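Local coordinates for protein protease (Helicobacter pylori, PDB 5EUF) that probably acts as a zinc-dependent M16-family protease that cleaves the cytoplasmic domain of human junctional adhesion molecule A, compromising the gastric epithelial barrier, at residues K7-T12 and K204-T209; M54-N59 and A84-D89; G144-R149 and W251-Y256; D265-D270 and T385-Q390. All blocks are in the same frame, centred on the assembly; numbering follows the deposited sequence.

Overall arrangement
Contacts 1 and 2 both reach the six-stranded mixed sheet, at its two outermost strands within the chain, 9-12 and 81-86, with centres 25 Å apart. Contact 2, which holds part of the zinc site, is nested in the chain between the two segments of contact 1. Contact 3 places helix 142-154 on the five-stranded sheet, and its segments alternate along the sequence with those of contact 1. Contact 2 touches contact 3 where Phe88 packs on Tyr147. Contact 4 opens after the other three have closed; its helix 266-276 comes directly after strand 251-258 of contact 3, with centres 26 Å apart. The catalytic zinc site lies by the first sheet, while contact 3 ties the chain's halves together.

Contact 1: K7-T12 and K204-T209; sequences KHESVT and KVFELT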
# COMPACT_ATOMS: atom_id res chain seq x y z
N LYS B 7 21.17 -2.85 -36.75
CA LYS B 7 20.66 -1.52 -37.04
C LYS B 7 19.13 -1.57 -37.12
O LYS B 7 18.55 -2.64 -37.34
CB LYS B 7 21.25 -0.98 -38.35
N HIS B 8 18.49 -0.42 -36.95
CA HIS B 8 17.04 -0.36 -36.96
C HIS B 8 16.54 0.93 -37.61
O HIS B 8 17.30 1.87 -37.81
CB HIS B 8 16.49 -0.46 -35.54
CG HIS B 8 16.72 0.76 -34.72
ND1 HIS B 8 17.95 1.06 -34.16
CD2 HIS B 8 15.90 1.77 -34.37
CE1 HIS B 8 17.86 2.20 -33.49
NE2 HIS B 8 16.63 2.65 -33.60
N GLU B 9 15.25 0.96 -37.92
CA GLU B 9 14.61 2.18 -38.42
C GLU B 9 13.32 2.46 -37.66
O GLU B 9 12.47 1.58 -37.51
CB GLU B 9 14.34 2.08 -39.92
CG GLU B 9 15.59 2.00 -40.78
CD GLU B 9 15.35 2.45 -42.21
OE1 GLU B 9 16.11 2.04 -43.10
OE2 GLU B 9 14.39 3.23 -42.43
N SER B 10 13.19 3.68 -37.16
CA SER B 10 12.01 4.06 -36.38
C SER B 10 11.15 5.08 -37.12
O SER B 10 11.65 5.97 -37.80
CB SER B 10 12.43 4.62 -35.02
OG SER B 10 11.30 5.04 -34.27
N VAL B 11 9.83 4.93 -36.97
CA VAL B 11 8.87 5.85 -37.55
C VAL B 11 7.71 6.06 -36.58
O VAL B 11 7.13 5.10 -36.07
CB VAL B 11 8.33 5.34 -38.90
CG1 VAL B 11 7.05 6.07 -39.28
CG2 VAL B 11 9.38 5.50 -39.99
N THR B 12 7.39 7.32 -36.31
CA THR B 12 6.23 7.65 -35.48
C THR B 12 5.05 8.04 -36.35
O THR B 12 5.19 8.87 -37.25
CB THR B 12 6.54 8.78 -34.49
OG1 THR B 12 7.61 8.38 -33.62
CG2 THR B 12 5.32 9.11 -33.65
N LYS B 204 8.49 -2.22 -45.98
CA LYS B 204 7.30 -3.07 -46.04
C LYS B 204 6.63 -3.11 -44.67
O LYS B 204 5.40 -3.09 -44.58
CB LYS B 204 7.66 -4.48 -46.50
CG LYS B 204 6.46 -5.42 -46.58
CD LYS B 204 6.86 -6.81 -47.03
CE LYS B 204 5.66 -7.76 -47.03
NZ LYS B 204 4.56 -7.27 -47.92
N VAL B 205 7.44 -3.17 -43.62
CA VAL B 205 6.94 -3.13 -42.25
C VAL B 205 6.18 -1.83 -42.00
O VAL B 205 5.07 -1.83 -41.47
CB VAL B 205 8.07 -3.26 -41.21
CG1 VAL B 205 7.57 -2.95 -39.81
CG2 VAL B 205 8.69 -4.65 -41.25
N PHE B 206 6.79 -0.72 -42.41
CA PHE B 206 6.20 0.60 -42.18
C PHE B 206 4.88 0.78 -42.91
O PHE B 206 3.88 1.16 -42.29
CB PHE B 206 7.19 1.69 -42.59
CG PHE B 206 8.37 1.82 -41.68
CD1 PHE B 206 8.27 1.47 -40.34
CD2 PHE B 206 9.59 2.28 -42.16
CE1 PHE B 206 9.36 1.58 -39.50
CE2 PHE B 206 10.68 2.39 -41.31
CZ PHE B 206 10.56 2.04 -39.98
N GLU B 207 4.85 0.49 -44.20
CA GLU B 207 3.65 0.69 -45.00
C GLU B 207 2.52 -0.25 -44.57
O GLU B 207 1.34 0.08 -44.70
CB GLU B 207 3.94 0.51 -46.50
CG GLU B 207 4.19 -0.92 -46.94
CD GLU B 207 4.22 -1.07 -48.45
OE1 GLU B 207 4.09 -0.04 -49.16
OE2 GLU B 207 4.36 -2.21 -48.94
N LEU B 208 2.88 -1.42 -44.05
CA LEU B 208 1.89 -2.38 -43.59
C LEU B 208 1.36 -1.99 -42.21
O LEU B 208 0.18 -2.20 -41.91
CB LEU B 208 2.46 -3.80 -43.56
CG LEU B 208 2.00 -4.72 -44.69
CD1 LEU B 208 2.28 -4.09 -46.05
CD2 LEU B 208 2.66 -6.08 -44.58
N THR B 209 2.23 -1.42 -41.39
CA THR B 209 1.80 -0.92 -40.09
C THR B 209 0.96 0.34 -40.27
O THR B 209 -0.07 0.51 -39.61
CB THR B 209 3.00 -0.63 -39.17
OG1 THR B 209 3.66 -1.86 -38.86
CG2 THR B 209 2.54 0.02 -37.88
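Phe206 is the side chain through which helix 204-209 meets the strand residues Glu9, Ser10 and Val11. At the start of the segment, Lys204 N is hydrogen-bonded to Asn201 OD1. Val205 turns toward the neighbouring strands instead and packs on Ser21 and Val196. At Phe206 the ring leaves the helix with CG beside the backbone N and anti to the carbonyl carbon (chi1 -71°), a torsion that extends it to the strand. Val11 CG2 then lies over the middle of one ring face, 3.7 Å from the centroid and 14° off the normal, the geometry of a CH-pi contact; its closest ring atom is Phe206 CE2, at 3.6 Å. The far end of the ring points at the strand backbone: Phe206 CZ is 3.2 Å from Glu9 O, which sits at the ring edge near its plane. Glu9 CB adds an apolar touch, 3.8 Å from Phe206 CZ. This is a helix laid on a beta-sheet, here at the outermost strand 9-12, with the short axes 10.1 Å apart and running nearly the same way, 19° apart. Further along, Leu208 faces helix 102-113, packing on Leu102 and Leu106. At Thr209 the hydroxyl turns back into the helix, where OG1 donates to Val205 O at 3.0 Å. That oxygen also accepts from Thr209 N, the two donors arriving from opposite faces of the carbonyl plane.

Contact 2: M54-N59 and A84-D89; sequences MLEHLN and ASTSFD
Glu56 OE1 receives a hydrogen bond from Thr86 OG1 at 3.2 Å, which joins helix 54-58 to strand 84-86, and the hydroxyl meets the oxygen nearly along its C-O axis. Two torsions bring the partners together. Glu56 carries CG opposite its backbone N (chi1 172°) and stays extended beyond it, so the carboxylate reaches across to the strand. Thr86 holds OG1 between its backbone N and carbonyl carbon (chi1 57°), which leaves CG2 turned to the glutamate as well, 3.7 Å from Glu56 CB. The second carboxylate oxygen, Glu56 OE2, lies 3.1 Å from Ala84 O; both atoms are acceptors, and no hydrogen bond joins them. Below the carboxylate the aliphatic part of the chain packs on the strand, with Glu56 CG 3.8 Å from Ala84 CB. The segment axes approach to 8.5 Å and run nearly antiparallel, at 162°. The sequence His53-Met54-Leu55-Glu56-His57 is the HXXEH motif of the M16 metallopeptidases. His53 and Glu133 bind zinc in this structure; His57, the second histidine of the motif, is probably a zinc ligand in the active enzyme. Strand 81-86 faces the helix that carries this motif, and the Thr86 side chain also comes within about 3 Å of that of His53. Glu56 is probably the proton acceptor of the reaction. With its side chain about 4 Å from the zinc, the bond from Thr86 would make this threonine a second-shell residue that limits rotation of the carboxylate beside the metal.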
# COMPACT_ATOMS: atom_id res chain seq x y z
N MSE B 54 -5.11 -8.43 -16.02
CA MSE B 54 -6.41 -8.92 -16.48
C MSE B 54 -6.62 -8.62 -17.96
O MSE B 54 -7.12 -9.46 -18.71
CB MSE B 54 -7.55 -8.31 -15.65
CG MSE B 54 -8.96 -8.60 -16.16
SE MSE B 54 -9.57 -10.45 -15.94
CE MSE B 54 -11.41 -10.23 -16.55
N LEU B 55 -6.20 -7.42 -18.38
CA LEU B 55 -6.31 -7.00 -19.77
C LEU B 55 -5.56 -7.92 -20.73
O LEU B 55 -5.92 -8.04 -21.90
CB LEU B 55 -5.80 -5.57 -19.93
CG LEU B 55 -6.75 -4.47 -19.48
CD1 LEU B 55 -6.13 -3.10 -19.73
CD2 LEU B 55 -8.08 -4.60 -20.20
N GLU B 56 -4.51 -8.57 -20.23
CA GLU B 56 -3.77 -9.54 -21.03
C GLU B 56 -4.69 -10.69 -21.43
O GLU B 56 -4.69 -11.13 -22.58
CB GLU B 56 -2.56 -10.08 -20.25
CG GLU B 56 -1.86 -11.25 -20.93
CD GLU B 56 -0.77 -11.86 -20.07
OE1 GLU B 56 -0.29 -11.18 -19.14
OE2 GLU B 56 -0.40 -13.03 -20.33
N HIS B 57 -5.50 -11.16 -20.48
CA HIS B 57 -6.45 -12.23 -20.74
C HIS B 57 -7.57 -11.77 -21.67
O HIS B 57 -7.98 -12.50 -22.57
CB HIS B 57 -7.05 -12.76 -19.43
CG HIS B 57 -6.11 -13.60 -18.63
ND1 HIS B 57 -4.82 -13.21 -18.33
CD2 HIS B 57 -6.27 -14.82 -18.05
CE1 HIS B 57 -4.23 -14.14 -17.61
NE2 HIS B 57 -5.09 -15.13 -17.43
N LEU B 58 -8.06 -10.56 -21.44
CA LEU B 58 -9.20 -10.04 -22.19
C LEU B 58 -8.83 -9.60 -23.60
O LEU B 58 -9.70 -9.45 -24.46
CB LEU B 58 -9.84 -8.87 -21.43
CG LEU B 58 -10.48 -9.21 -20.09
CD1 LEU B 58 -11.15 -7.99 -19.48
CD2 LEU B 58 -11.48 -10.35 -20.26
N ASN B 59 -7.54 -9.39 -23.84
CA ASN B 59 -7.06 -8.93 -25.14
C ASN B 59 -7.29 -9.96 -26.25
O ASN B 59 -7.26 -9.63 -27.43
CB ASN B 59 -5.58 -8.56 -25.06
CG ASN B 59 -5.17 -7.54 -26.10
OD1 ASN B 59 -5.52 -6.36 -26.01
ND2 ASN B 59 -4.41 -7.98 -27.11
N ALA B 84 1.84 -13.77 -24.62
CA ALA B 84 1.69 -12.45 -24.03
C ALA B 84 2.22 -12.46 -22.60
O ALA B 84 2.24 -13.50 -21.95
CB ALA B 84 0.23 -12.02 -24.05
N SER B 85 2.65 -11.30 -22.12
CA SER B 85 3.14 -11.18 -20.76
C SER B 85 2.99 -9.77 -20.23
O SER B 85 3.22 -8.79 -20.95
CB SER B 85 4.61 -11.60 -20.68
OG SER B 85 5.46 -10.56 -21.12
N THR B 86 2.60 -9.66 -18.97
CA THR B 86 2.54 -8.37 -18.29
C THR B 86 3.52 -8.36 -17.13
O THR B 86 3.59 -9.32 -16.36
CB THR B 86 1.12 -8.06 -17.79
OG1 THR B 86 0.69 -9.11 -16.91
CG2 THR B 86 0.15 -7.97 -18.95
N SER B 87 4.28 -7.29 -17.00
CA SER B 87 5.19 -7.15 -15.87
C SER B 87 4.86 -5.87 -15.11
O SER B 87 3.77 -5.32 -15.23
CB SER B 87 6.64 -7.14 -16.34
OG SER B 87 6.88 -6.08 -17.25
N PHE B 88 5.82 -5.41 -14.32
CA PHE B 88 5.64 -4.20 -13.53
C PHE B 88 5.47 -2.96 -14.41
O PHE B 88 4.70 -2.06 -14.08
CB PHE B 88 6.83 -4.00 -12.60
CG PHE B 88 6.91 -5.01 -11.49
CD1 PHE B 88 7.53 -6.22 -11.69
CD2 PHE B 88 6.37 -4.73 -10.24
CE1 PHE B 88 7.61 -7.15 -10.67
CE2 PHE B 88 6.45 -5.65 -9.22
CZ PHE B 88 7.07 -6.86 -9.43
N ASP B 89 6.18 -2.93 -15.53
CA ASP B 89 6.31 -1.70 -16.31
C ASP B 89 5.74 -1.79 -17.72
O ASP B 89 5.32 -0.78 -18.29
CB ASP B 89 7.78 -1.30 -16.39
CG ASP B 89 8.44 -1.21 -15.03
OD1 ASP B 89 7.77 -0.77 -14.08
OD2 ASP B 89 9.62 -1.59 -14.91

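Contact 3: G144-R149 and W251-Y256; sequences GMLYFR and WVALGY
Leu146 makes the apolar contacts of this interface, dividing its two methyl groups between Trp251 and Ala253. Leu146 CD1 lies 3.6 Å from Ala253 CB, and Leu146 CG is 3.8 Å from the same methyl. The other branch, Leu146 CD2, comes to 3.9 Å from Trp251 CB; the two side chains cross at about a right angle, and the indole leads away from the helix. The leucine has CG opposite the backbone N (chi1 179°), and this torsion carries both methyls to the strand. A methyl-to-backbone contact joins these, Leu146 CD2 lying 3.9 Å from Val252 O. The arrangement is a helix packed on a beta-sheet: the axes of 144-149 and 251-256 are 9.0 Å apart at 30°, and strand 251-258 lies inside the five-stranded mixed sheet, between 412-418 and 309-317. Ala253 and Trp251 direct CB to helix 142-154, whereas Val252 points away and packs on Leu326 of helix 323-338, so helices cover both faces of the sheet here. Further along the helix, Arg149 packs on Ala240 and Val242 of the sheet's outermost strand 238-243 and forms a long, weak ion pair with Asp235 of the second subunit.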
# COMPACT_ATOMS: atom_id res chain seq x y z
N GLY B 144 5.68 -18.17 -5.22
CA GLY B 144 4.73 -17.13 -5.57
C GLY B 144 4.38 -16.23 -4.40
O GLY B 144 4.40 -15.01 -4.52
N MSE B 145 4.04 -16.85 -3.27
CA MSE B 145 3.72 -16.11 -2.05
C MSE B 145 4.93 -15.31 -1.57
O MSE B 145 4.80 -14.17 -1.15
CB MSE B 145 3.26 -17.06 -0.95
CG MSE B 145 2.77 -16.36 0.31
SE MSE B 145 1.11 -15.37 0.02
CE MSE B 145 0.73 -14.86 1.86
N LEU B 146 6.10 -15.94 -1.63
CA LEU B 146 7.35 -15.30 -1.24
C LEU B 146 7.63 -14.07 -2.10
O LEU B 146 8.06 -13.03 -1.60
CB LEU B 146 8.51 -16.29 -1.34
CG LEU B 146 9.90 -15.76 -0.98
CD1 LEU B 146 9.95 -15.34 0.47
CD2 LEU B 146 10.97 -16.80 -1.28
N TYR B 147 7.38 -14.21 -3.40
CA TYR B 147 7.57 -13.14 -4.37
C TYR B 147 6.65 -11.96 -4.05
O TYR B 147 7.08 -10.80 -4.06
CB TYR B 147 7.30 -13.67 -5.78
CG TYR B 147 7.78 -12.80 -6.92
CD1 TYR B 147 9.13 -12.67 -7.20
CD2 TYR B 147 6.87 -12.14 -7.73
CE1 TYR B 147 9.57 -11.89 -8.26
CE2 TYR B 147 7.30 -11.35 -8.79
CZ TYR B 147 8.65 -11.23 -9.05
OH TYR B 147 9.07 -10.45 -10.09
N PHE B 148 5.39 -12.26 -3.76
CA PHE B 148 4.39 -11.24 -3.48
C PHE B 148 4.65 -10.55 -2.15
O PHE B 148 4.70 -9.32 -2.07
CB PHE B 148 3.00 -11.85 -3.50
CG PHE B 148 1.89 -10.84 -3.57
CD1 PHE B 148 1.50 -10.31 -4.79
CD2 PHE B 148 1.22 -10.43 -2.42
CE1 PHE B 148 0.47 -9.38 -4.86
CE2 PHE B 148 0.20 -9.51 -2.49
CZ PHE B 148 -0.18 -8.98 -3.71
N ARG B 149 4.82 -11.34 -1.09
CA ARG B 149 5.04 -10.81 0.25
C ARG B 149 6.33 -10.00 0.35
O ARG B 149 6.47 -9.13 1.21
CB ARG B 149 5.04 -11.93 1.28
CG ARG B 149 3.70 -12.63 1.47
CD ARG B 149 2.66 -11.73 2.12
NE ARG B 149 3.01 -11.35 3.49
CZ ARG B 149 3.50 -10.17 3.84
NH1 ARG B 149 3.70 -9.23 2.92
NH2 ARG B 149 3.79 -9.91 5.11
N TRP B 251 11.97 -21.15 2.84
CA TRP B 251 12.50 -20.29 1.79
C TRP B 251 12.93 -18.94 2.34
O TRP B 251 12.52 -18.54 3.43
CB TRP B 251 11.45 -20.10 0.69
CG TRP B 251 11.10 -21.36 -0.03
CD1 TRP B 251 10.34 -22.39 0.44
CD2 TRP B 251 11.49 -21.72 -1.36
NE1 TRP B 251 10.24 -23.38 -0.51
CE2 TRP B 251 10.93 -22.99 -1.63
CE3 TRP B 251 12.25 -21.09 -2.35
CZ2 TRP B 251 11.12 -23.64 -2.84
CZ3 TRP B 251 12.43 -21.74 -3.56
CH2 TRP B 251 11.87 -23.00 -3.79
N VAL B 252 13.75 -18.22 1.57
CA VAL B 252 14.20 -16.89 1.97
C VAL B 252 14.29 -15.95 0.78
O VAL B 252 14.68 -16.35 -0.32
CB VAL B 252 15.57 -16.95 2.69
CG1 VAL B 252 16.64 -17.50 1.76
CG2 VAL B 252 15.97 -15.57 3.21
N ALA B 253 13.90 -14.70 0.99
CA ALA B 253 14.07 -13.67 -0.02
C ALA B 253 14.84 -12.50 0.57
O ALA B 253 14.37 -11.85 1.50
CB ALA B 253 12.73 -13.22 -0.56
N LEU B 254 16.03 -12.24 0.03
CA LEU B 254 16.84 -11.11 0.48
C LEU B 254 17.05 -10.14 -0.67
O LEU B 254 17.73 -10.46 -1.64
CB LEU B 254 18.18 -11.59 1.04
CG LEU B 254 19.21 -10.51 1.39
CD1 LEU B 254 18.65 -9.52 2.41
CD2 LEU B 254 20.50 -11.13 1.90
N GLY B 255 16.46 -8.95 -0.55
CA GLY B 255 16.54 -7.97 -1.62
C GLY B 255 17.15 -6.66 -1.17
O GLY B 255 16.92 -6.21 -0.05
N TYR B 256 17.92 -6.05 -2.06
CA TYR B 256 18.53 -4.76 -1.79
C TYR B 256 18.03 -3.73 -2.79
O TYR B 256 17.93 -4.02 -3.99
CB TYR B 256 20.06 -4.86 -1.85
CG TYR B 256 20.66 -5.67 -0.72
CD1 TYR B 256 20.85 -7.04 -0.83
CD2 TYR B 256 21.06 -5.05 0.47
CE1 TYR B 256 21.40 -7.78 0.21
CE2 TYR B 256 21.61 -5.78 1.50
CZ TYR B 256 21.78 -7.14 1.37
OH TYR B 256 22.34 -7.86 2.41

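Contact 4: D265-D270 and T385-Q390; sequences DQVALD and TDYQQQ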
# COMPACT_ATOMS: atom_id res chain seq x y z
N ASP B 265 25.01 1.98 -13.26
CA ASP B 265 25.43 0.85 -12.44
C ASP B 265 24.66 -0.42 -12.77
O ASP B 265 24.98 -1.49 -12.26
CB ASP B 265 25.29 1.18 -10.96
CG ASP B 265 26.39 2.10 -10.46
OD1 ASP B 265 27.52 2.02 -10.99
OD2 ASP B 265 26.14 2.90 -9.53
N GLN B 266 23.64 -0.30 -13.61
CA GLN B 266 22.81 -1.45 -13.97
C GLN B 266 23.62 -2.54 -14.65
O GLN B 266 23.35 -3.73 -14.46
CB GLN B 266 21.65 -1.02 -14.87
CG GLN B 266 20.59 -0.19 -14.18
CD GLN B 266 19.94 -0.91 -13.01
OE1 GLN B 266 19.95 -2.15 -12.94
NE2 GLN B 266 19.38 -0.15 -12.08
N VAL B 267 24.62 -2.15 -15.44
CA VAL B 267 25.43 -3.12 -16.16
C VAL B 267 26.26 -3.95 -15.18
O VAL B 267 26.36 -5.17 -15.31
CB VAL B 267 26.36 -2.44 -17.18
CG1 VAL B 267 27.16 -3.48 -17.95
CG2 VAL B 267 25.55 -1.57 -18.13
N ALA B 268 26.83 -3.28 -14.19
CA ALA B 268 27.60 -3.96 -13.16
C ALA B 268 26.71 -4.86 -12.31
O ALA B 268 27.09 -5.97 -11.95
CB ALA B 268 28.32 -2.95 -12.28
N LEU B 269 25.51 -4.37 -12.01
CA LEU B 269 24.52 -5.15 -11.27
C LEU B 269 24.17 -6.42 -12.02
O LEU B 269 24.09 -7.50 -11.44
CB LEU B 269 23.26 -4.31 -11.03
CG LEU B 269 23.37 -3.20 -9.99
CD1 LEU B 269 22.22 -2.23 -10.12
CD2 LEU B 269 23.41 -3.81 -8.60
N ASP B 270 23.96 -6.30 -13.33
CA ASP B 270 23.75 -7.45 -14.19
C ASP B 270 24.93 -8.42 -14.08
O ASP B 270 24.74 -9.63 -13.97
CB ASP B 270 23.54 -7.02 -15.64
CG ASP B 270 22.20 -6.34 -15.86
OD1 ASP B 270 21.53 -5.99 -14.86
OD2 ASP B 270 21.81 -6.15 -17.03
N THR B 385 22.69 -0.16 -27.11
CA THR B 385 23.82 -0.27 -28.03
C THR B 385 25.14 -0.21 -27.27
O THR B 385 26.10 -0.89 -27.62
CB THR B 385 23.79 0.83 -29.11
OG1 THR B 385 23.87 2.12 -28.49
CG2 THR B 385 22.51 0.74 -29.93
N ASP B 386 25.19 0.62 -26.23
CA ASP B 386 26.41 0.82 -25.47
C ASP B 386 26.64 -0.26 -24.41
O ASP B 386 27.63 -0.21 -23.68
CB ASP B 386 26.41 2.19 -24.79
CG ASP B 386 26.51 3.34 -25.77
OD1 ASP B 386 27.00 3.11 -26.90
OD2 ASP B 386 26.10 4.46 -25.42
N TYR B 387 25.72 -1.22 -24.33
CA TYR B 387 25.75 -2.21 -23.26
C TYR B 387 26.99 -3.10 -23.31
O TYR B 387 27.75 -3.16 -22.34
CB TYR B 387 24.49 -3.08 -23.31
CG TYR B 387 24.32 -4.02 -22.14
CD1 TYR B 387 24.79 -5.32 -22.20
CD2 TYR B 387 23.67 -3.61 -20.98
CE1 TYR B 387 24.63 -6.19 -21.13
CE2 TYR B 387 23.51 -4.46 -19.91
CZ TYR B 387 23.99 -5.75 -19.99
OH TYR B 387 23.83 -6.61 -18.92
N GLN B 388 27.18 -3.78 -24.44
CA GLN B 388 28.28 -4.73 -24.60
C GLN B 388 29.64 -4.15 -24.26
O GLN B 388 30.43 -4.78 -23.56
CB GLN B 388 28.29 -5.27 -26.03
CG GLN B 388 27.24 -6.32 -26.29
CD GLN B 388 27.36 -7.49 -25.34
OE1 GLN B 388 26.43 -7.79 -24.59
NE2 GLN B 388 28.50 -8.16 -25.36
N GLN B 389 29.92 -2.95 -24.76
CA GLN B 389 31.21 -2.32 -24.51
C GLN B 389 31.37 -1.98 -23.03
O GLN B 389 32.45 -2.12 -22.46
CB GLN B 389 31.38 -1.06 -25.36
CG GLN B 389 32.78 -0.48 -25.33
CD GLN B 389 33.83 -1.47 -25.82
OE1 GLN B 389 33.58 -2.27 -26.73
NE2 GLN B 389 35.02 -1.43 -25.22
N GLN B 390 30.28 -1.55 -22.40
CA GLN B 390 30.31 -1.19 -20.99
C GLN B 390 30.54 -2.43 -20.13
O GLN B 390 31.22 -2.38 -19.10
CB GLN B 390 29.01 -0.49 -20.57
CG GLN B 390 28.92 0.96 -21.02
CD GLN B 390 27.72 1.68 -20.44
OE1 GLN B 390 27.17 1.27 -19.41
NE2 GLN B 390 27.30 2.75 -21.10
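Helix 266-276 and the short helix 387-392 pack against each other here in the second half of the chain, near a zinc ion separate from the catalytic one; the nearest Asp270 side-chain atom is about 4 Å from that ion. The polar link is a hydrogen bond from Tyr387 OH to Asp270 OD2, 2.8 Å long, which uses the anti lone pair, the one away from the other carboxylate oxygen. Ring and carboxylate planes are turned 48° apart. Tyr387 has CG opposite its backbone N (chi1 -172°), which carries the ring over to the first helix although its CB leaves the backbone at an angle to that helix. Val267 supplies the apolar part. Its CG1 sits 4.2 Å above one face of the Tyr387 ring, displaced toward the rim, while Val267 CG2 reaches Tyr387 CE2 at 4.0 Å. Val267 also touches Leu394. Asp265, two residues before Val267, points its CB away from segment 385-390 and forms a salt bridge with Arg401. Gln390 extends its chain across Val267 at about a right angle, and the amide oxygen Gln390 OE1 ends 3.5 Å from Val267 CG2.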